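Local coordinates for protein inactive glucansucrase (PDB 5JBD) that belongs to the glucansucrase proteins of glycoside hydrolase family 70, with a TIM-barrel fold and a bound calcium ion, but is itself inactive, at residues 188-200 / 762-774. Sequence-based numbering, arbitrary orientation.
Sequences TIDSDQVIFVNNN and VTVTRTNNRGMQI
Strands 193-197 and 762-767 pair antiparallel, T767 N donating to Q193 O, I195 and T765 exchanging two backbone bonds, and V197 N reaching T763 O at 2.9 Å. On one face, F196 lies alongside V764, whose CG1 meets the ring edge 3.7 Å from CD1, while V762 covers one ring face; V194 CG1 packs 3.5 Å from V764 CB. I195 sits on the other face, its CG2 against T767 OG1 and G771 CA. On the same face as V194, F196 and V764, R766, with CG anti to the backbone N (chi1 -178°) and the chain bent at chi2, carries its guanidinium to the backbone of the turn 189-192. R766 NH1 (2.8 Å) and R766 NH2 both grip S191 O, which lies in the guanidinium plane. R766 NH2 also makes a salt bridge to D192 OD1, the carboxylate standing nearly perpendicular (85°) and held by S174 and L175. At the far end N199 ND2 donates to T763 OG1 (3.0 Å), which also bonds T209. Strands 841-845 and 784-791 flank the pair within an antiparallel sheet. Two backbone carbonyls (S191 O and L173 O) and the D192 carboxylate meet the buried R766 charge, which probably fixes the turn against the strand end.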
ATOM      1  N   THR A 188       1.343   0.087 -10.336  1.00 34.86           N
ATOM      2  CA  THR A 188       0.432   1.240 -10.450  1.00 36.09           C
ATOM      3  C   THR A 188       1.077   2.315 -11.316  1.00 34.84           C
ATOM      4  O   THR A 188       2.294   2.293 -11.530  1.00 34.92           O
ATOM      5  CB  THR A 188       0.063   1.808  -9.061  1.00 38.59           C
ATOM      6  OG1 THR A 188       1.222   2.365  -8.430  1.00 38.53           O
ATOM      7  CG2 THR A 188      -0.498   0.708  -8.166  1.00 40.88           C
ATOM      8  N   ILE A 189       0.259   3.233 -11.831  1.00 33.11           N
ATOM      9  CA  ILE A 189       0.732   4.323 -12.682  1.00 33.77           C
ATOM     10  C   ILE A 189       0.564   5.624 -11.901  1.00 33.23           C
ATOM     11  O   ILE A 189      -0.545   6.163 -11.793  1.00 32.13           O
ATOM     12  CB  ILE A 189      -0.006   4.387 -14.048  1.00 36.57           C
ATOM     13  CG1 ILE A 189       0.142   3.053 -14.803  1.00 40.19           C
ATOM     14  CG2 ILE A 189       0.545   5.536 -14.893  1.00 37.48           C
ATOM     15  CD1 ILE A 189      -0.995   2.080 -14.562  1.00 44.81           C
ATOM     16  N   ASP A 190       1.687   6.137 -11.393  1.00 30.99           N
ATOM     17  CA  ASP A 190       1.710   7.275 -10.467  1.00 31.39           C
ATOM     18  C   ASP A 190       0.935   8.473 -10.960  1.00 30.58           C
ATOM     19  O   ASP A 190       0.106   9.030 -10.236  1.00 32.60           O
ATOM     20  CB  ASP A 190       3.148   7.746 -10.220  1.00 32.63           C
ATOM     21  CG  ASP A 190       3.980   6.742  -9.474  1.00 32.90           C
ATOM     22  OD1 ASP A 190       3.416   5.921  -8.729  1.00 33.82           O
ATOM     23  OD2 ASP A 190       5.224   6.808  -9.616  1.00 37.95           O
ATOM     24  N   SER A 191       1.190   8.853 -12.203  1.00 30.34           N
ATOM     25  CA  SER A 191       0.601  10.068 -12.734  1.00 31.61           C
ATOM     26  C   SER A 191      -0.699   9.844 -13.571  1.00 30.10           C
ATOM     27  O   SER A 191      -1.073  10.679 -14.394  1.00 31.71           O
ATOM     28  CB  SER A 191       1.718  10.883 -13.388  1.00 33.47           C
ATOM     29  OG  SER A 191       2.571  11.368 -12.312  1.00 35.67           O
ATOM     30  N   ASP A 192      -1.403   8.737 -13.296  1.00 28.46           N
ATOM     31  CA  ASP A 192      -2.802   8.527 -13.753  1.00 28.59           C
ATOM     32  C   ASP A 192      -3.768   8.991 -12.664  1.00 26.97           C
ATOM     33  O   ASP A 192      -4.283   8.193 -11.882  1.00 26.90           O
ATOM     34  CB  ASP A 192      -3.050   7.052 -14.142  1.00 27.46           C
ATOM     35  CG  ASP A 192      -2.672   6.746 -15.583  1.00 28.19           C
ATOM     36  OD1 ASP A 192      -2.152   7.642 -16.304  1.00 28.34           O
ATOM     37  OD2 ASP A 192      -2.905   5.593 -16.007  1.00 27.24           O
ATOM     38  N   GLN A 193      -3.976  10.301 -12.609  1.00 27.80           N
ATOM     39  CA  GLN A 193      -4.707  10.946 -11.526  1.00 28.76           C
ATOM     40  C   GLN A 193      -5.594  12.050 -12.026  1.00 29.05           C
ATOM     41  O   GLN A 193      -5.339  12.692 -13.045  1.00 28.35           O
ATOM     42  CB  GLN A 193      -3.760  11.602 -10.512  1.00 29.02           C
ATOM     43  CG  GLN A 193      -2.661  10.733  -9.935  1.00 29.78           C
ATOM     44  CD  GLN A 193      -3.147   9.712  -8.934  1.00 31.34           C
ATOM     45  OE1 GLN A 193      -4.256   9.808  -8.390  1.00 31.30           O
ATOM     46  NE2 GLN A 193      -2.304   8.722  -8.665  1.00 33.20           N
ATOM     47  N   VAL A 194      -6.610  12.305 -11.219  1.00 28.58           N
ATOM     48  CA  VAL A 194      -7.452  13.446 -11.348  1.00 29.49           C
ATOM     49  C   VAL A 194      -7.573  14.079  -9.950  1.00 29.07           C
ATOM     50  O   VAL A 194      -7.656  13.368  -8.951  1.00 28.76           O
ATOM     51  CB  VAL A 194      -8.771  12.913 -11.976  1.00 30.93           C
ATOM     52  CG1 VAL A 194      -9.970  13.057 -11.070  1.00 32.41           C
ATOM     53  CG2 VAL A 194      -8.943  13.405 -13.410  1.00 30.08           C
ATOM     54  N   ILE A 195      -7.566  15.402  -9.868  1.00 28.77           N
ATOM     55  CA  ILE A 195      -7.860  16.100  -8.593  1.00 29.28           C
ATOM     56  C   ILE A 195      -9.313  16.563  -8.545  1.00 29.17           C
ATOM     57  O   ILE A 195      -9.908  16.836  -9.582  1.00 29.87           O
ATOM     58  CB  ILE A 195      -6.948  17.320  -8.328  1.00 29.05           C
ATOM     59  CG1 ILE A 195      -7.037  18.372  -9.448  1.00 30.20           C
ATOM     60  CG2 ILE A 195      -5.502  16.860  -8.134  1.00 29.66           C
ATOM     61  CD1 ILE A 195      -6.259  19.652  -9.152  1.00 32.14           C
ATOM     62  N   PHE A 196      -9.861  16.667  -7.338  1.00 28.30           N
ATOM     63  CA  PHE A 196     -11.190  17.250  -7.117  1.00 28.38           C
ATOM     64  C   PHE A 196     -11.026  18.732  -6.794  1.00 29.65           C
ATOM     65  O   PHE A 196     -10.278  19.096  -5.862  1.00 28.22           O
ATOM     66  CB  PHE A 196     -11.910  16.562  -5.952  1.00 27.56           C
ATOM     67  CG  PHE A 196     -12.084  15.073  -6.111  1.00 27.52           C
ATOM     68  CD1 PHE A 196     -12.128  14.461  -7.358  1.00 27.21           C
ATOM     69  CD2 PHE A 196     -12.224  14.277  -4.986  1.00 28.48           C
ATOM     70  CE1 PHE A 196     -12.305  13.101  -7.475  1.00 27.36           C
ATOM     71  CE2 PHE A 196     -12.408  12.905  -5.097  1.00 28.51           C
ATOM     72  CZ  PHE A 196     -12.443  12.317  -6.345  1.00 28.22           C
ATOM     73  N   VAL A 197     -11.713  19.579  -7.566  1.00 29.54           N
ATOM     74  CA  VAL A 197     -11.614  21.040  -7.415  1.00 31.64           C
ATOM     75  C   VAL A 197     -12.964  21.644  -7.092  1.00 31.52           C
ATOM     76  O   VAL A 197     -14.009  21.017  -7.325  1.00 31.61           O
ATOM     77  CB  VAL A 197     -11.020  21.747  -8.661  1.00 32.80           C
ATOM     78  CG1 VAL A 197      -9.653  21.157  -9.028  1.00 33.80           C
ATOM     79  CG2 VAL A 197     -11.977  21.741  -9.851  1.00 33.86           C
ATOM     80  N   ASN A 198     -12.926  22.859  -6.558  1.00 30.93           N
ATOM     81  CA  ASN A 198     -14.133  23.587  -6.184  1.00 32.37           C
ATOM     82  C   ASN A 198     -14.900  24.055  -7.416  1.00 32.52           C
ATOM     83  O   ASN A 198     -14.313  24.416  -8.434  1.00 32.79           O
ATOM     84  CB  ASN A 198     -13.814  24.790  -5.278  1.00 32.89           C
ATOM     85  CG  ASN A 198     -13.387  24.380  -3.879  1.00 33.32           C
ATOM     86  OD1 ASN A 198     -13.438  23.207  -3.510  1.00 32.60           O
ATOM     87  ND2 ASN A 198     -12.949  25.356  -3.090  1.00 34.82           N
ATOM     88  N   ASN A 199     -16.221  24.022  -7.308  1.00 34.69           N
ATOM     89  CA  ASN A 199     -17.084  24.455  -8.391  1.00 35.97           C
ATOM     90  C   ASN A 199     -18.468  24.821  -7.853  1.00 36.73           C
ATOM     91  O   ASN A 199     -19.343  23.953  -7.702  1.00 35.13           O
ATOM     92  CB  ASN A 199     -17.186  23.378  -9.480  1.00 35.66           C
ATOM     93  CG  ASN A 199     -18.044  23.821 -10.654  1.00 37.40           C
ATOM     94  OD1 ASN A 199     -18.407  25.000 -10.765  1.00 39.74           O
ATOM     95  ND2 ASN A 199     -18.381  22.881 -11.534  1.00 36.84           N
ATOM     96  N   ASN A 200     -18.643  26.109  -7.580  1.00 37.41           N
ATOM     97  CA  ASN A 200     -19.915  26.655  -7.157  1.00 41.86           C
ATOM     98  C   ASN A 200     -20.460  27.613  -8.228  1.00 42.01           C
ATOM     99  O   ASN A 200     -21.055  28.634  -7.903  1.00 43.36           O
ATOM    100  CB  ASN A 200     -19.755  27.357  -5.796  1.00 43.41           C
ATOM    101  CG  ASN A 200     -21.097  27.702  -5.141  1.00 46.45           C
ATOM    102  OD1 ASN A 200     -22.115  27.027  -5.347  1.00 43.90           O
ATOM    103  ND2 ASN A 200     -21.096  28.766  -4.340  1.00 48.53           N
ATOM    104  N   VAL A 762     -18.338  14.995  -9.266  1.00 29.63           N
ATOM    105  CA  VAL A 762     -17.239  15.866  -8.821  1.00 29.07           C
ATOM    106  C   VAL A 762     -16.691  16.623 -10.021  1.00 29.13           C
ATOM    107  O   VAL A 762     -16.794  16.142 -11.148  1.00 30.07           O
ATOM    108  CB  VAL A 762     -16.102  15.065  -8.146  1.00 27.75           C
ATOM    109  CG1 VAL A 762     -16.531  14.619  -6.763  1.00 28.04           C
ATOM    110  CG2 VAL A 762     -15.674  13.861  -8.976  1.00 27.57           C
ATOM    111  N   THR A 763     -16.132  17.805  -9.782  1.00 28.61           N
ATOM    112  CA  THR A 763     -15.478  18.568 -10.827  1.00 28.88           C
ATOM    113  C   THR A 763     -13.977  18.263 -10.756  1.00 30.56           C
ATOM    114  O   THR A 763     -13.361  18.409  -9.683  1.00 29.08           O
ATOM    115  CB  THR A 763     -15.767  20.060 -10.674  1.00 29.33           C
ATOM    116  OG1 THR A 763     -17.188  20.269 -10.686  1.00 29.73           O
ATOM    117  CG2 THR A 763     -15.141  20.848 -11.816  1.00 30.37           C
ATOM    118  N   VAL A 764     -13.395  17.833 -11.882  1.00 30.94           N
ATOM    119  CA  VAL A 764     -12.009  17.328 -11.894  1.00 31.12           C
ATOM    120  C   VAL A 764     -11.089  17.885 -12.981  1.00 30.71           C
ATOM    121  O   VAL A 764     -11.535  18.436 -13.984  1.00 31.56           O
ATOM    122  CB  VAL A 764     -11.963  15.786 -11.995  1.00 31.26           C
ATOM    123  CG1 VAL A 764     -12.887  15.146 -10.962  1.00 32.19           C
ATOM    124  CG2 VAL A 764     -12.293  15.290 -13.402  1.00 32.47           C
ATOM    125  N   THR A 765      -9.785  17.707 -12.754  1.00 30.72           N
ATOM    126  CA  THR A 765      -8.738  18.129 -13.689  1.00 29.98           C
ATOM    127  C   THR A 765      -7.683  17.027 -13.744  1.00 28.68           C
ATOM    128  O   THR A 765      -7.327  16.440 -12.712  1.00 27.02           O
ATOM    129  CB  THR A 765      -8.106  19.460 -13.241  1.00 31.09           C
ATOM    130  OG1 THR A 765      -9.091  20.493 -13.324  1.00 31.54           O
ATOM    131  CG2 THR A 765      -6.907  19.845 -14.104  1.00 31.31           C
ATOM    132  N   ARG A 766      -7.195  16.752 -14.951  1.00 28.44           N
ATOM    133  CA  ARG A 766      -6.218  15.685 -15.186  1.00 27.85           C
ATOM    134  C   ARG A 766      -4.840  16.155 -14.701  1.00 27.67           C
ATOM    135  O   ARG A 766      -4.314  17.125 -15.218  1.00 26.78           O
ATOM    136  CB  ARG A 766      -6.148  15.366 -16.690  1.00 29.07           C
ATOM    137  CG  ARG A 766      -5.198  14.244 -17.088  1.00 28.71           C
ATOM    138  CD  ARG A 766      -5.713  12.892 -16.649  1.00 28.62           C
ATOM    139  NE  ARG A 766      -4.789  11.832 -17.056  1.00 28.81           N
ATOM    140  CZ  ARG A 766      -3.644  11.525 -16.435  1.00 28.79           C
ATOM    141  NH1 ARG A 766      -3.248  12.208 -15.360  1.00 28.52           N
ATOM    142  NH2 ARG A 766      -2.879  10.529 -16.904  1.00 28.30           N
ATOM    143  N   THR A 767      -4.258  15.429 -13.747  1.00 28.31           N
ATOM    144  CA  THR A 767      -2.983  15.829 -13.143  1.00 27.87           C
ATOM    145  C   THR A 767      -1.981  14.694 -13.013  1.00 28.04           C
ATOM    146  O   THR A 767      -2.332  13.514 -13.139  1.00 27.66           O
ATOM    147  CB  THR A 767      -3.191  16.401 -11.723  1.00 27.71           C
ATOM    148  OG1 THR A 767      -3.624  15.363 -10.833  1.00 26.67           O
ATOM    149  CG2 THR A 767      -4.199  17.540 -11.734  1.00 28.54           C
ATOM    150  N   ASN A 768      -0.732  15.080 -12.725  1.00 27.92           N
ATOM    151  CA  ASN A 768       0.293  14.135 -12.282  1.00 28.85           C
ATOM    152  C   ASN A 768       0.093  13.820 -10.788  1.00 28.29           C
ATOM    153  O   ASN A 768      -0.906  14.247 -10.179  1.00 26.61           O
ATOM    154  CB  ASN A 768       1.703  14.685 -12.586  1.00 29.90           C
ATOM    155  CG  ASN A 768       2.076  15.911 -11.757  1.00 32.00           C
ATOM    156  OD1 ASN A 768       1.409  16.276 -10.785  1.00 30.74           O
ATOM    157  ND2 ASN A 768       3.169  16.559 -12.148  1.00 33.01           N
ATOM    158  N   ASN A 769       1.046  13.104 -10.195  1.00 27.77           N
ATOM    159  CA  ASN A 769       0.941  12.693  -8.788  1.00 26.96           C
ATOM    160  C   ASN A 769       1.141  13.816  -7.748  1.00 27.06           C
ATOM    161  O   ASN A 769       1.011  13.571  -6.548  1.00 25.64           O
ATOM    162  CB  ASN A 769       1.860  11.509  -8.496  1.00 26.64           C
ATOM    163  CG  ASN A 769       3.338  11.838  -8.654  1.00 26.78           C
ATOM    164  OD1 ASN A 769       3.714  12.939  -9.062  1.00 25.45           O
ATOM    165  ND2 ASN A 769       4.175  10.853  -8.380  1.00 26.13           N
ATOM    166  N   ARG A 770       1.447  15.029  -8.202  1.00 27.46           N
ATOM    167  CA  ARG A 770       1.443  16.209  -7.333  1.00 28.95           C
ATOM    168  C   ARG A 770       0.210  17.123  -7.520  1.00 29.00           C
ATOM    169  O   ARG A 770       0.142  18.204  -6.943  1.00 27.97           O
ATOM    170  CB  ARG A 770       2.720  17.018  -7.536  1.00 29.39           C
ATOM    171  CG  ARG A 770       4.006  16.245  -7.291  1.00 30.91           C
ATOM    172  CD  ARG A 770       5.223  17.174  -7.380  1.00 30.12           C
ATOM    173  NE  ARG A 770       5.144  18.289  -6.433  1.00 30.40           N
ATOM    174  CZ  ARG A 770       5.333  18.199  -5.115  1.00 31.15           C
ATOM    175  NH1 ARG A 770       5.618  17.038  -4.514  1.00 34.53           N
ATOM    176  NH2 ARG A 770       5.246  19.290  -4.373  1.00 32.29           N
ATOM    177  N   GLY A 771      -0.783  16.693  -8.296  1.00 31.03           N
ATOM    178  CA  GLY A 771      -1.958  17.537  -8.553  1.00 31.89           C
ATOM    179  C   GLY A 771      -1.710  18.715  -9.488  1.00 34.32           C
ATOM    180  O   GLY A 771      -2.495  19.649  -9.527  1.00 34.89           O
ATOM    181  N   MET A 772      -0.627  18.667 -10.258  1.00 35.36           N
ATOM    182  CA  MET A 772      -0.376  19.662 -11.287  1.00 39.00           C
ATOM    183  C   MET A 772      -0.943  19.138 -12.599  1.00 36.05           C
ATOM    184  O   MET A 772      -0.743  17.976 -12.941  1.00 32.72           O
ATOM    185  CB  MET A 772       1.125  19.930 -11.428  1.00 44.34           C
ATOM    186  CG  MET A 772       1.763  20.476 -10.151  1.00 52.34           C
ATOM    187  SD  MET A 772       1.046  22.050  -9.584  1.00 61.30           S
ATOM    188  CE  MET A 772       0.896  21.764  -7.814  1.00 63.36           C
ATOM    189  N   GLN A 773      -1.620  20.014 -13.335  1.00 34.23           N
ATOM    190  CA  GLN A 773      -2.239  19.630 -14.589  1.00 34.51           C
ATOM    191  C   GLN A 773      -1.182  19.188 -15.598  1.00 34.05           C
ATOM    192  O   GLN A 773      -0.143  19.853 -15.734  1.00 32.69           O
ATOM    193  CB  GLN A 773      -3.067  20.789 -15.170  1.00 34.92           C
ATOM    194  CG  GLN A 773      -3.853  20.387 -16.412  1.00 35.24           C
ATOM    195  CD  GLN A 773      -4.820  21.441 -16.920  1.00 34.83           C
ATOM    196  OE1 GLN A 773      -4.966  22.516 -16.337  1.00 34.00           O
ATOM    197  NE2 GLN A 773      -5.486  21.126 -18.031  1.00 34.05           N
ATOM    198  N   ILE A 774      -1.444  18.073 -16.288  1.00 32.58           N
ATOM    199  CA  ILE A 774      -0.591  17.617 -17.398  1.00 33.86           C
ATOM    200  C   ILE A 774      -1.369  17.394 -18.689  1.00 34.17           C
ATOM    201  O   ILE A 774      -2.606  17.305 -18.680  1.00 33.65           O
ATOM    202  CB  ILE A 774       0.176  16.314 -17.067  1.00 34.26           C
ATOM    203  CG1 ILE A 774      -0.795  15.181 -16.697  1.00 33.57           C
ATOM    204  CG2 ILE A 774       1.173  16.572 -15.939  1.00 33.91           C
ATOM    205  CD1 ILE A 774      -0.158  13.808 -16.636  1.00 33.17           C
TER
HETATM  206  O   HOH W   1     -15.124  18.318  -7.022  1.00 25.96           O